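Local coordinates for putative oxidoreductase (Klebsiella pneumoniae subsp. pneumoniae MGH 78578, PDB 3E82), which probably acts as an NAD(P)-dependent oxidoreductase of the Gfo/Idh/MocA family, though its substrate is not known, at residues S153-R157 / G237-F241; N212-H216 / L228-M232; S249-A255 / D276-I282; D256-S260 / Q296-R300. One frame throughout, in Å; residues are numbered along the deposited sequence.

Interaction 1: S153-R157 / G237-F241; sequences SHFDR and GSSRF
Ser-153 and Phe-241 pair antiparallel as a non-hydrogen-bonded pair, CA to CA 4.6 Å, and beyond them the chains splay apart until the CA atoms of Asp-156 and Ser-238 are 7.6 Å from each other. Just past that pair the amide N of His-154 donates to Arg-240 O over 2.9 Å, almost straight at 174°. Arg-240 then curls back: its side chain bends at chi2 (64°), which brings NH1 to Ser-153 OG at 2.7 Å with the hydroxyl lying in the guanidinium plane. One face of the guanidinium is covered by the Phe-241 ring, with CE2 over its centre, which limits how it can turn; Ser-153 CB and OG press on the CE1 corner of the same ring. Arg-240 and Phe-241 together face Lys-252 on the next strand, a classic beta bulge at the start of strand 241-245, where it joins the large sheet of the C-terminal domain beside strand 148-156. Gln-187 of helix 176-192 takes the NH2 of Arg-240. At the splayed end His-154 lies along the gap, CB 3.5 Å from Ser-239 O. Asp-156 OD2 lies in the plane of the imidazole, 2.9 Å from ND1, and is met on its syn side but tilted out of the carboxylate plane; NE2 bonds to Glu-152, so acids hold both ring nitrogens. Ser-238 OG reaches the same Asp-156 OD2 only weakly, at 3.3 Å.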
loop_
_atom_site.group_PDB
_atom_site.type_symbol
_atom_site.label_atom_id
_atom_site.label_comp_id
_atom_site.label_asym_id
_atom_site.label_seq_id
_atom_site.Cartn_x
_atom_site.Cartn_y
_atom_site.Cartn_z
ATOM N N SER B 153 -2.487 7.685 -0.599
ATOM C CA SER B 153 -1.830 8.873 -1.140
ATOM C C SER B 153 -0.353 8.588 -1.389
ATOM O O SER B 153 0.355 8.096 -0.498
ATOM C CB SER B 153 -1.992 10.037 -0.149
ATOM O OG SER B 153 -1.351 11.209 -0.605
ATOM N N HIS B 154 0.109 8.910 -2.594
ATOM C CA HIS B 154 1.493 8.659 -2.989
ATOM C C HIS B 154 2.301 9.859 -3.457
ATOM O O HIS B 154 1.773 10.821 -4.017
ATOM C CB HIS B 154 1.566 7.673 -4.167
ATOM C CG HIS B 154 1.225 6.258 -3.826
ATOM N ND1 HIS B 154 2.000 5.196 -4.243
ATOM C CD2 HIS B 154 0.182 5.723 -3.151
ATOM C CE1 HIS B 154 1.449 4.066 -3.836
ATOM N NE2 HIS B 154 0.345 4.359 -3.172
ATOM N N PHE B 155 3.601 9.766 -3.222
ATOM C CA PHE B 155 4.556 10.731 -3.735
ATOM C C PHE B 155 5.637 9.800 -4.249
ATOM O O PHE B 155 6.379 9.219 -3.466
ATOM C CB PHE B 155 5.192 11.633 -2.691
ATOM C CG PHE B 155 6.257 12.510 -3.284
ATOM C CD1 PHE B 155 5.920 13.710 -3.900
ATOM C CD2 PHE B 155 7.577 12.065 -3.364
ATOM C CE1 PHE B 155 6.872 14.449 -4.594
ATOM C CE2 PHE B 155 8.538 12.801 -4.061
ATOM C CZ PHE B 155 8.181 13.994 -4.676
ATOM N N ASP B 156 5.711 9.636 -5.561
ATOM C CA ASP B 156 6.698 8.738 -6.139
ATOM C C ASP B 156 7.351 9.361 -7.358
ATOM O O ASP B 156 6.733 10.131 -8.091
ATOM C CB ASP B 156 6.045 7.407 -6.552
ATOM C CG ASP B 156 5.363 6.685 -5.385
ATOM O OD1 ASP B 156 5.756 6.925 -4.222
ATOM O OD2 ASP B 156 4.441 5.865 -5.627
ATOM N N ARG B 157 8.614 9.032 -7.563
ATOM C CA ARG B 157 9.346 9.519 -8.719
ATOM C C ARG B 157 10.397 8.475 -9.072
ATOM O O ARG B 157 10.615 7.527 -8.314
ATOM C CB ARG B 157 9.951 10.901 -8.424
ATOM C CG ARG B 157 8.844 11.947 -8.281
ATOM C CD ARG B 157 9.282 13.404 -8.240
ATOM N NE ARG B 157 8.101 14.248 -8.021
ATOM C CZ ARG B 157 8.116 15.576 -7.900
ATOM N NH1 ARG B 157 9.260 16.248 -7.976
ATOM N NH2 ARG B 157 6.979 16.237 -7.698
ATOM N N GLY B 237 3.271 3.449 -13.162
ATOM C CA GLY B 237 2.292 2.551 -12.576
ATOM C C GLY B 237 1.544 2.970 -11.319
ATOM O O GLY B 237 0.560 2.322 -10.955
ATOM N N SER B 238 1.980 4.031 -10.644
ATOM C CA SER B 238 1.282 4.452 -9.428
ATOM C C SER B 238 0.382 5.667 -9.648
ATOM O O SER B 238 0.516 6.392 -10.637
ATOM C CB SER B 238 2.287 4.741 -8.314
ATOM O OG SER B 238 3.180 5.764 -8.704
ATOM N N SER B 239 -0.544 5.878 -8.720
ATOM C CA SER B 239 -1.471 6.999 -8.796
ATOM C C SER B 239 -1.281 7.908 -7.593
ATOM O O SER B 239 -1.010 7.438 -6.488
ATOM C CB SER B 239 -2.918 6.504 -8.813
ATOM O OG SER B 239 -3.140 5.603 -9.878
ATOM N N ARG B 240 -1.439 9.208 -7.826
ATOM C CA ARG B 240 -1.296 10.218 -6.789
ATOM C C ARG B 240 -2.201 9.892 -5.613
ATOM O O ARG B 240 -1.780 9.965 -4.461
ATOM C CB ARG B 240 -1.670 11.595 -7.346
ATOM C CG ARG B 240 -1.668 12.699 -6.297
ATOM C CD ARG B 240 -0.284 12.922 -5.714
ATOM N NE ARG B 240 -0.317 13.914 -4.640
ATOM C CZ ARG B 240 -0.644 13.647 -3.379
ATOM N NH1 ARG B 240 -0.965 12.409 -3.016
ATOM N NH2 ARG B 240 -0.668 14.626 -2.480
ATOM N N PHE B 241 -3.453 9.557 -5.925
ATOM C CA PHE B 241 -4.468 9.207 -4.933
ATOM C C PHE B 241 -5.283 8.017 -5.428
ATOM O O PHE B 241 -5.574 7.901 -6.618
ATOM C CB PHE B 241 -5.454 10.360 -4.706
ATOM C CG PHE B 241 -4.914 11.497 -3.874
ATOM C CD1 PHE B 241 -4.726 11.349 -2.502
ATOM C CD2 PHE B 241 -4.643 12.732 -4.459
ATOM C CE1 PHE B 241 -4.279 12.421 -1.717
ATOM C CE2 PHE B 241 -4.195 13.813 -3.686
ATOM C CZ PHE B 241 -4.015 13.653 -2.309
#

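Interaction 2: N212-H216 / L228-M232; sequences NDWAH and LHCSM
Trp-214 and Ser-231, Ala-215 and Cys-230, His-216 and His-229 are successive antiparallel pairs of a buried beta hairpin, strands 214-220 and 225-231, within the large C-terminal sheet. The strand axes run 4.6 Å apart and 173° from each other in direction. Ala-215 and Cys-230 form the hydrogen-bonded pair, each amide N donating to the other's carbonyl O over 2.8 Å, and their CB atoms meet on the face covered by helix 176-192. Past Trp-214 and Ser-231, the amide N of Met-232, a selenomethionine, donates to Asp-213 O, which also accepts from a water.

The aromatic side chains all lie on the other face. His-229 has CG anti to its own N (chi1 -172°), and this swings its ring between Trp-214 and His-216. Its edge points at the indole: CE1 stands 3.2 Å above the plane, toward the rim, with planes at 86°, an edge-to-face (T-shaped) pair whose closest atoms are His-229 CE1 and Trp-214 NE1 at 3.4 Å. His-216 lies rim to rim with it, but so close in the model that the detail of that pair is doubtful. His-154 of strand 148-156 also meets the His-229 ring. From the second subunit, His-150 reaches both Trp-214 and His-229, and His-216 of that subunit meets its namesake here.

Asp-213 OD2 makes a salt bridge to Arg-206 and OD1 accepts from Leu-205 N, while Asp-213 and Trp-214 both face Ala-203. That is a classic beta bulge, leading into a hairpin whose aromatic face packs against the partner subunit's rings, sheet face to sheet face across a dimer interface.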
loop_
_atom_site.group_PDB
_atom_site.type_symbol
_atom_site.label_atom_id
_atom_site.label_comp_id
_atom_site.label_asym_id
_atom_site.label_seq_id
_atom_site.Cartn_x
_atom_site.Cartn_y
_atom_site.Cartn_z
ATOM N N ASN B 212 16.808 7.128 3.637
ATOM C CA ASN B 212 15.607 6.390 3.252
ATOM C C ASN B 212 15.015 6.954 1.968
ATOM O O ASN B 212 14.929 8.171 1.793
ATOM C CB ASN B 212 14.565 6.388 4.396
ATOM C CG ASN B 212 13.831 7.725 4.574
ATOM O OD1 ASN B 212 12.949 8.075 3.790
ATOM N ND2 ASN B 212 14.183 8.463 5.629
ATOM N N ASP B 213 14.642 6.062 1.053
ATOM C CA ASP B 213 14.050 6.455 -0.224
ATOM C C ASP B 213 12.771 5.661 -0.486
ATOM O O ASP B 213 12.257 5.638 -1.602
ATOM C CB ASP B 213 15.039 6.223 -1.377
ATOM C CG ASP B 213 15.636 4.826 -1.363
ATOM O OD1 ASP B 213 14.992 3.894 -0.834
ATOM O OD2 ASP B 213 16.752 4.656 -1.893
ATOM N N TRP B 214 12.275 4.999 0.552
ATOM C CA TRP B 214 11.054 4.215 0.459
ATOM C C TRP B 214 10.388 4.320 1.819
ATOM O O TRP B 214 10.975 3.953 2.838
ATOM C CB TRP B 214 11.382 2.753 0.154
ATOM C CG TRP B 214 10.186 1.875 -0.136
ATOM C CD1 TRP B 214 9.660 1.580 -1.369
ATOM C CD2 TRP B 214 9.439 1.104 0.811
ATOM N NE1 TRP B 214 8.644 0.665 -1.244
ATOM C CE2 TRP B 214 8.486 0.355 0.083
ATOM C CE3 TRP B 214 9.483 0.969 2.206
ATOM C CZ2 TRP B 214 7.588 -0.518 0.702
ATOM C CZ3 TRP B 214 8.588 0.101 2.823
ATOM C CH2 TRP B 214 7.653 -0.632 2.068
ATOM N N ALA B 215 9.169 4.837 1.836
ATOM C CA ALA B 215 8.446 4.978 3.088
ATOM C C ALA B 215 7.019 4.537 2.868
ATOM O O ALA B 215 6.314 5.049 1.997
ATOM C CB ALA B 215 8.491 6.419 3.565
ATOM N N HIS B 216 6.605 3.570 3.667
ATOM C CA HIS B 216 5.269 3.036 3.580
ATOM C C HIS B 216 4.675 3.139 4.972
ATOM O O HIS B 216 5.039 2.380 5.871
ATOM C CB HIS B 216 5.343 1.588 3.121
ATOM C CG HIS B 216 4.031 1.047 2.668
ATOM N ND1 HIS B 216 3.300 0.159 3.421
ATOM C CD2 HIS B 216 3.282 1.331 1.581
ATOM C CE1 HIS B 216 2.151 -0.078 2.816
ATOM N NE2 HIS B 216 2.113 0.620 1.698
ATOM N N LEU B 228 0.008 6.012 3.258
ATOM C CA LEU B 228 0.817 7.093 2.704
ATOM C C LEU B 228 2.083 6.420 2.208
ATOM O O LEU B 228 2.743 5.703 2.965
ATOM C CB LEU B 228 1.139 8.118 3.793
ATOM C CG LEU B 228 -0.052 8.670 4.588
ATOM C CD1 LEU B 228 0.450 9.740 5.562
ATOM C CD2 LEU B 228 -1.101 9.267 3.645
ATOM N N HIS B 229 2.424 6.638 0.942
ATOM C CA HIS B 229 3.590 5.978 0.360
ATOM C C HIS B 229 4.508 6.913 -0.425
ATOM O O HIS B 229 4.056 7.664 -1.285
ATOM C CB HIS B 229 3.120 4.838 -0.555
ATOM C CG HIS B 229 4.228 3.964 -1.061
ATOM N ND1 HIS B 229 4.694 2.872 -0.359
ATOM C CD2 HIS B 229 4.998 4.054 -2.172
ATOM C CE1 HIS B 229 5.705 2.329 -1.014
ATOM N NE2 HIS B 229 5.910 3.027 -2.117
ATOM N N CYS B 230 5.801 6.835 -0.115
ATOM C CA CYS B 230 6.838 7.638 -0.768
ATOM C C CYS B 230 7.925 6.721 -1.329
ATOM O O CYS B 230 8.334 5.770 -0.667
ATOM C CB CYS B 230 7.496 8.584 0.246
ATOM S SG CYS B 230 6.406 9.778 0.995
ATOM N N SER B 231 8.393 7.001 -2.542
ATOM C CA SER B 231 9.468 6.202 -3.135
ATOM C C SER B 231 10.204 6.944 -4.241
ATOM O O SER B 231 9.594 7.672 -5.006
ATOM C CB SER B 231 8.934 4.885 -3.712
ATOM O OG SER B 231 9.998 4.160 -4.319
HETATM N N MSE B 232 11.514 6.747 -4.320
HETATM C CA MSE B 232 12.330 7.384 -5.348
HETATM C C MSE B 232 12.540 6.438 -6.534
HETATM O O MSE B 232 13.234 6.777 -7.492
HETATM C CB MSE B 232 13.692 7.785 -4.770
HETATM C CG MSE B 232 13.605 8.841 -3.681
HETATM SE SE MSE B 232 12.888 10.488 -4.390
HETATM C CE MSE B 232 14.512 11.558 -4.348
HETATM O O HOH W 1 13.104 3.208 -3.020
#

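Interaction 3: S249-A255 / D276-I282; sequences SVIKARA and DDDPLVI
Val-250 and Ile-282, with Ile-251 and Val-281 beside them, are the tightly packed end of this contact. Ile-251 N and Val-281 O, and Val-281 N and Ile-251 O, are each 2.9 Å apart in a regular antiparallel hydrogen-bonded pair. On the buried face Val-250 CG2 lies 3.8 Å from Ile-282 CG1 and also touches Leu-280 CB. Past Lys-252 the chains diverge, and a salt-bridge network over the acidic turn takes over from hydrocarbon. Bent at chi2 and chi4, the lysine brings NZ into salt bridges with Asp-276 OD2 at 2.9 Å and Asp-278 OD2 at 3.0 Å, with Arg-254 O as a third acceptor. Asp-278 OD2 also takes Arg-254 N, from above the carboxylate plane. Farther out, on the solvent side, Arg-254 NH2 adds salt bridges to Asp-277 OD1 (2.6 Å) and Asp-276 OD1 (3.0 Å), both in its guanidinium plane. Asp-278 N closes an Asx turn on Asp-276 OD1, reaching it from the opposite face of that carboxylate to Arg-254 NH2. Strand 248-252 lies between 241-245 and 280-284 in the sheet, with helix 131-142 packed on Val-250 and Leu-280; Ser-131, just at its start, bonds to Asp-276 OD2, and strand 289-292 follows beyond Ile-282.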
loop_
_atom_site.group_PDB
_atom_site.type_symbol
_atom_site.label_atom_id
_atom_site.label_comp_id
_atom_site.label_asym_id
_atom_site.label_seq_id
_atom_site.Cartn_x
_atom_site.Cartn_y
_atom_site.Cartn_z
ATOM N N SER B 249 -15.047 3.880 -6.138
ATOM C CA SER B 249 -13.642 4.257 -6.023
ATOM C C SER B 249 -13.326 5.457 -6.899
ATOM O O SER B 249 -14.074 5.789 -7.823
ATOM C CB SER B 249 -12.735 3.100 -6.469
ATOM O OG SER B 249 -12.952 1.930 -5.707
ATOM N N VAL B 250 -12.204 6.099 -6.604
ATOM C CA VAL B 250 -11.757 7.236 -7.384
ATOM C C VAL B 250 -10.237 7.242 -7.403
ATOM O O VAL B 250 -9.577 7.039 -6.380
ATOM C CB VAL B 250 -12.283 8.580 -6.813
ATOM C CG1 VAL B 250 -11.744 8.805 -5.416
ATOM C CG2 VAL B 250 -11.883 9.727 -7.735
ATOM N N ILE B 251 -9.684 7.439 -8.589
ATOM C CA ILE B 251 -8.248 7.491 -8.750
ATOM C C ILE B 251 -7.872 8.808 -9.402
ATOM O O ILE B 251 -8.542 9.262 -10.333
ATOM C CB ILE B 251 -7.719 6.341 -9.660
ATOM C CG1 ILE B 251 -7.843 4.986 -8.953
ATOM C CG2 ILE B 251 -6.264 6.583 -10.009
ATOM C CD1 ILE B 251 -9.273 4.508 -8.767
ATOM N N LYS B 252 -6.824 9.437 -8.883
ATOM C CA LYS B 252 -6.297 10.666 -9.462
ATOM C C LYS B 252 -4.892 10.227 -9.835
ATOM O O LYS B 252 -4.037 10.025 -8.975
ATOM C CB LYS B 252 -6.243 11.810 -8.444
ATOM C CG LYS B 252 -5.648 13.114 -9.021
ATOM C CD LYS B 252 -6.470 13.639 -10.206
ATOM C CE LYS B 252 -6.017 15.029 -10.673
ATOM N NZ LYS B 252 -4.587 15.041 -11.156
ATOM N N ALA B 253 -4.668 10.048 -11.124
ATOM C CA ALA B 253 -3.387 9.584 -11.620
ATOM C C ALA B 253 -2.208 10.517 -11.387
ATOM O O ALA B 253 -1.226 10.143 -10.737
ATOM C CB ALA B 253 -3.510 9.277 -13.111
ATOM N N ARG B 254 -2.321 11.733 -11.914
ATOM C CA ARG B 254 -1.257 12.729 -11.860
ATOM C C ARG B 254 -1.317 13.712 -10.685
ATOM O O ARG B 254 -2.377 13.978 -10.130
ATOM C CB ARG B 254 -1.253 13.494 -13.194
ATOM C CG ARG B 254 -0.039 14.384 -13.437
ATOM C CD ARG B 254 -0.154 15.127 -14.772
ATOM N NE ARG B 254 -1.403 15.879 -14.845
ATOM C CZ ARG B 254 -1.841 16.531 -15.919
ATOM N NH1 ARG B 254 -1.132 16.536 -17.041
ATOM N NH2 ARG B 254 -3.001 17.173 -15.872
ATOM N N ALA B 255 -0.162 14.259 -10.317
ATOM C CA ALA B 255 -0.081 15.208 -9.213
ATOM C C ALA B 255 -0.315 16.645 -9.662
ATOM O O ALA B 255 -0.204 16.968 -10.845
ATOM C CB ALA B 255 1.279 15.102 -8.536
ATOM N N ASP B 276 -5.530 21.744 -13.941
ATOM C CA ASP B 276 -5.243 20.318 -13.944
ATOM C C ASP B 276 -6.200 19.603 -14.896
ATOM O O ASP B 276 -7.353 19.342 -14.551
ATOM C CB ASP B 276 -5.404 19.761 -12.530
ATOM C CG ASP B 276 -4.790 18.387 -12.373
ATOM O OD1 ASP B 276 -4.560 17.712 -13.401
ATOM O OD2 ASP B 276 -4.548 17.984 -11.216
ATOM N N ASP B 277 -5.715 19.278 -16.090
ATOM C CA ASP B 277 -6.547 18.602 -17.075
ATOM C C ASP B 277 -6.488 17.071 -16.976
ATOM O O ASP B 277 -6.842 16.362 -17.917
ATOM C CB ASP B 277 -6.174 19.075 -18.484
ATOM C CG ASP B 277 -4.769 18.689 -18.878
ATOM O OD1 ASP B 277 -3.993 18.276 -17.991
ATOM O OD2 ASP B 277 -4.437 18.806 -20.079
ATOM N N ASP B 278 -6.024 16.572 -15.831
ATOM C CA ASP B 278 -5.973 15.135 -15.579
ATOM C C ASP B 278 -7.202 14.941 -14.709
ATOM O O ASP B 278 -7.231 15.354 -13.553
ATOM C CB ASP B 278 -4.710 14.743 -14.807
ATOM C CG ASP B 278 -4.686 13.262 -14.442
ATOM O OD1 ASP B 278 -4.703 12.422 -15.366
ATOM O OD2 ASP B 278 -4.650 12.936 -13.235
ATOM N N PRO B 279 -8.239 14.306 -15.259
ATOM C CA PRO B 279 -9.463 14.100 -14.495
ATOM C C PRO B 279 -9.441 13.041 -13.416
ATOM O O PRO B 279 -8.559 12.185 -13.362
ATOM C CB PRO B 279 -10.472 13.767 -15.579
ATOM C CG PRO B 279 -9.657 12.913 -16.486
ATOM C CD PRO B 279 -8.342 13.673 -16.586
ATOM N N LEU B 280 -10.434 13.131 -12.548
ATOM C CA LEU B 280 -10.616 12.168 -11.491
ATOM C C LEU B 280 -11.332 11.030 -12.216
ATOM O O LEU B 280 -12.257 11.282 -12.997
ATOM C CB LEU B 280 -11.520 12.761 -10.411
ATOM C CG LEU B 280 -10.965 13.964 -9.636
ATOM C CD1 LEU B 280 -12.095 14.940 -9.318
ATOM C CD2 LEU B 280 -10.277 13.485 -8.358
ATOM N N VAL B 281 -10.883 9.798 -12.004
ATOM C CA VAL B 281 -11.527 8.647 -12.633
ATOM C C VAL B 281 -12.316 7.924 -11.536
ATOM O O VAL B 281 -11.740 7.400 -10.576
ATOM C CB VAL B 281 -10.482 7.695 -13.276
ATOM C CG1 VAL B 281 -11.176 6.504 -13.905
ATOM C CG2 VAL B 281 -9.678 8.445 -14.335
ATOM N N ILE B 282 -13.638 7.920 -11.678
ATOM C CA ILE B 282 -14.526 7.315 -10.691
ATOM C C ILE B 282 -15.168 6.007 -11.148
ATOM O O ILE B 282 -15.671 5.910 -12.269
ATOM C CB ILE B 282 -15.662 8.293 -10.318
ATOM C CG1 ILE B 282 -15.073 9.600 -9.790
ATOM C CG2 ILE B 282 -16.590 7.654 -9.294
ATOM C CD1 ILE B 282 -16.112 10.698 -9.563
HETATM O O HOH W 2 -2.026 16.702 -12.568
#

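Interaction 4: D256-S260 / Q296-R300; sequences DQQES and QGDQR
Gln-258 OE1 takes two hydrogen bonds from one residue, Gln-299. The backbone N of Gln-299 is 2.7 Å away, nearly straight at 167°, in the plane of the Gln-258 amide and on a lone pair of the oxygen. The side-chain NE2 of Gln-299 comes in from well above that plane at 3.3 Å. The two glutamine side chains run past each other in opposite directions with their amides at 80°, nearly perpendicular, and Gln-299 CG and CB also lie close to the shared oxygen. Gln-299 puts CG between its backbone N and carbonyl carbon (chi1 63°), which folds the side chain back beside its own amide so that both donors converge on OE1.

The other end of the Gln-258 amide is fixed as well: NE2 donates to Asp-256 OD1 at 2.9 Å, the oxygen lying in the amide's plane while the carboxylate is met on its syn side, well tilted. Asp-256 OD2 accepts from Gln-258 N at 2.7 Å, an Asx turn just ahead of helix 258-263, so one carboxylate sets both the backbone and the amide of Gln-258. Asp-298 does a similar job across the contact, its OD1 receiving Arg-300 N in a capping bond while it also accepts from Trp-273.

Gln-299 OE1 in turn bonds to Asn-126, and its side chain packs on Phe-22 and Leu-26 of helix 17-28. The contact thus lies where the starts of helices 258-263 and 300-310 meet a helix of the Rossmann domain.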
loop_
_atom_site.group_PDB
_atom_site.type_symbol
_atom_site.label_atom_id
_atom_site.label_comp_id
_atom_site.label_asym_id
_atom_site.label_seq_id
_atom_site.Cartn_x
_atom_site.Cartn_y
_atom_site.Cartn_z
ATOM N N ASP B 256 -0.649 17.499 -8.700
ATOM C CA ASP B 256 -0.867 18.920 -8.939
ATOM C C ASP B 256 0.397 19.465 -9.627
ATOM O O ASP B 256 1.498 18.986 -9.361
ATOM C CB ASP B 256 -1.099 19.616 -7.588
ATOM C CG ASP B 256 -1.077 21.122 -7.692
ATOM O OD1 ASP B 256 -2.158 21.745 -7.803
ATOM O OD2 ASP B 256 0.035 21.681 -7.668
ATOM N N GLN B 257 0.244 20.460 -10.500
ATOM C CA GLN B 257 1.392 21.019 -11.225
ATOM C C GLN B 257 1.869 22.408 -10.787
ATOM O O GLN B 257 2.699 23.013 -11.470
ATOM C CB GLN B 257 1.098 21.083 -12.735
ATOM C CG GLN B 257 -0.002 22.086 -13.107
ATOM C CD GLN B 257 0.070 22.583 -14.556
ATOM O OE1 GLN B 257 -0.916 23.099 -15.090
ATOM N NE2 GLN B 257 1.237 22.441 -15.187
ATOM N N GLN B 258 1.365 22.921 -9.670
ATOM C CA GLN B 258 1.784 24.250 -9.233
ATOM C C GLN B 258 3.285 24.344 -9.016
ATOM O O GLN B 258 3.911 25.320 -9.431
ATOM C CB GLN B 258 1.068 24.662 -7.946
ATOM C CG GLN B 258 -0.413 24.863 -8.111
ATOM C CD GLN B 258 -1.086 25.182 -6.801
ATOM O OE1 GLN B 258 -0.839 26.233 -6.199
ATOM N NE2 GLN B 258 -1.931 24.274 -6.340
ATOM N N GLU B 259 3.868 23.339 -8.372
ATOM C CA GLU B 259 5.302 23.375 -8.127
ATOM C C GLU B 259 6.089 23.477 -9.433
ATOM O O GLU B 259 7.005 24.293 -9.546
ATOM C CB GLU B 259 5.762 22.144 -7.341
ATOM C CG GLU B 259 7.232 22.233 -6.930
ATOM C CD GLU B 259 7.742 20.987 -6.228
ATOM O OE1 GLU B 259 7.786 19.911 -6.867
ATOM O OE2 GLU B 259 8.106 21.087 -5.035
ATOM N N SER B 260 5.733 22.655 -10.419
ATOM C CA SER B 260 6.422 22.675 -11.710
ATOM C C SER B 260 6.239 24.029 -12.366
ATOM O O SER B 260 7.157 24.552 -13.002
ATOM C CB SER B 260 5.872 21.595 -12.638
ATOM O OG SER B 260 5.970 20.326 -12.026
ATOM N N GLN B 296 -9.394 23.505 -10.063
ATOM C CA GLN B 296 -8.133 24.221 -10.170
ATOM C C GLN B 296 -7.507 24.284 -8.789
ATOM O O GLN B 296 -8.215 24.395 -7.787
ATOM C CB GLN B 296 -8.362 25.651 -10.676
ATOM C CG GLN B 296 -7.068 26.423 -10.968
ATOM C CD GLN B 296 -7.100 27.873 -10.469
ATOM O OE1 GLN B 296 -8.129 28.543 -10.533
ATOM N NE2 GLN B 296 -5.962 28.360 -9.985
ATOM N N GLY B 297 -6.185 24.201 -8.735
ATOM C CA GLY B 297 -5.504 24.289 -7.455
ATOM C C GLY B 297 -4.899 25.675 -7.304
ATOM O O GLY B 297 -4.601 26.324 -8.306
ATOM N N ASP B 298 -4.738 26.150 -6.070
ATOM C CA ASP B 298 -4.133 27.463 -5.855
ATOM C C ASP B 298 -3.623 27.681 -4.436
ATOM O O ASP B 298 -4.371 28.082 -3.548
ATOM C CB ASP B 298 -5.112 28.577 -6.220
ATOM C CG ASP B 298 -4.497 29.960 -6.072
ATOM O OD1 ASP B 298 -3.246 30.057 -6.054
ATOM O OD2 ASP B 298 -5.265 30.945 -5.984
ATOM N N GLN B 299 -2.336 27.434 -4.231
ATOM C CA GLN B 299 -1.756 27.610 -2.908
ATOM C C GLN B 299 -1.710 29.076 -2.444
ATOM O O GLN B 299 -1.376 29.353 -1.295
ATOM C CB GLN B 299 -0.356 26.976 -2.851
ATOM C CG GLN B 299 0.681 27.582 -3.764
ATOM C CD GLN B 299 1.956 26.750 -3.787
ATOM O OE1 GLN B 299 2.721 26.733 -2.821
ATOM N NE2 GLN B 299 2.176 26.037 -4.889
ATOM N N ARG B 300 -2.056 30.012 -3.325
ATOM C CA ARG B 300 -2.081 31.419 -2.936
ATOM C C ARG B 300 -3.128 31.540 -1.828
ATOM O O ARG B 300 -3.139 32.513 -1.071
ATOM C CB ARG B 300 -2.476 32.320 -4.122
ATOM C CG ARG B 300 -1.464 32.369 -5.254
ATOM C CD ARG B 300 -2.007 33.089 -6.498
ATOM N NE ARG B 300 -2.526 34.421 -6.186
ATOM C CZ ARG B 300 -3.816 34.717 -6.052
ATOM N NH1 ARG B 300 -4.737 33.771 -6.208
ATOM N NH2 ARG B 300 -4.185 35.962 -5.756
#

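In the fold
Interactions 1, 2 and 3 lie on one mixed sheet of the C-terminal domain, while interaction 4 sits off the ends of its strands, toward the N-terminal Rossmann domain. Strands 148-156 and 225-231 are neighbours, so interactions 1 and 2, with centres about 10 Å apart, share backbone bonds between Ser-153 or Phe-155 and His-229. Interaction 3 joins from the other side, about 11 Å from interaction 1 between centres, through Phe-241 and Lys-252. Along the chain interaction 2 falls between the two halves of interaction 1, and interactions 3 and 4 alternate, their segments adjoining in sequence. Interactions 2 and 3 both touch the second subunit, so the sheet links the dimer contact to the interdomain region.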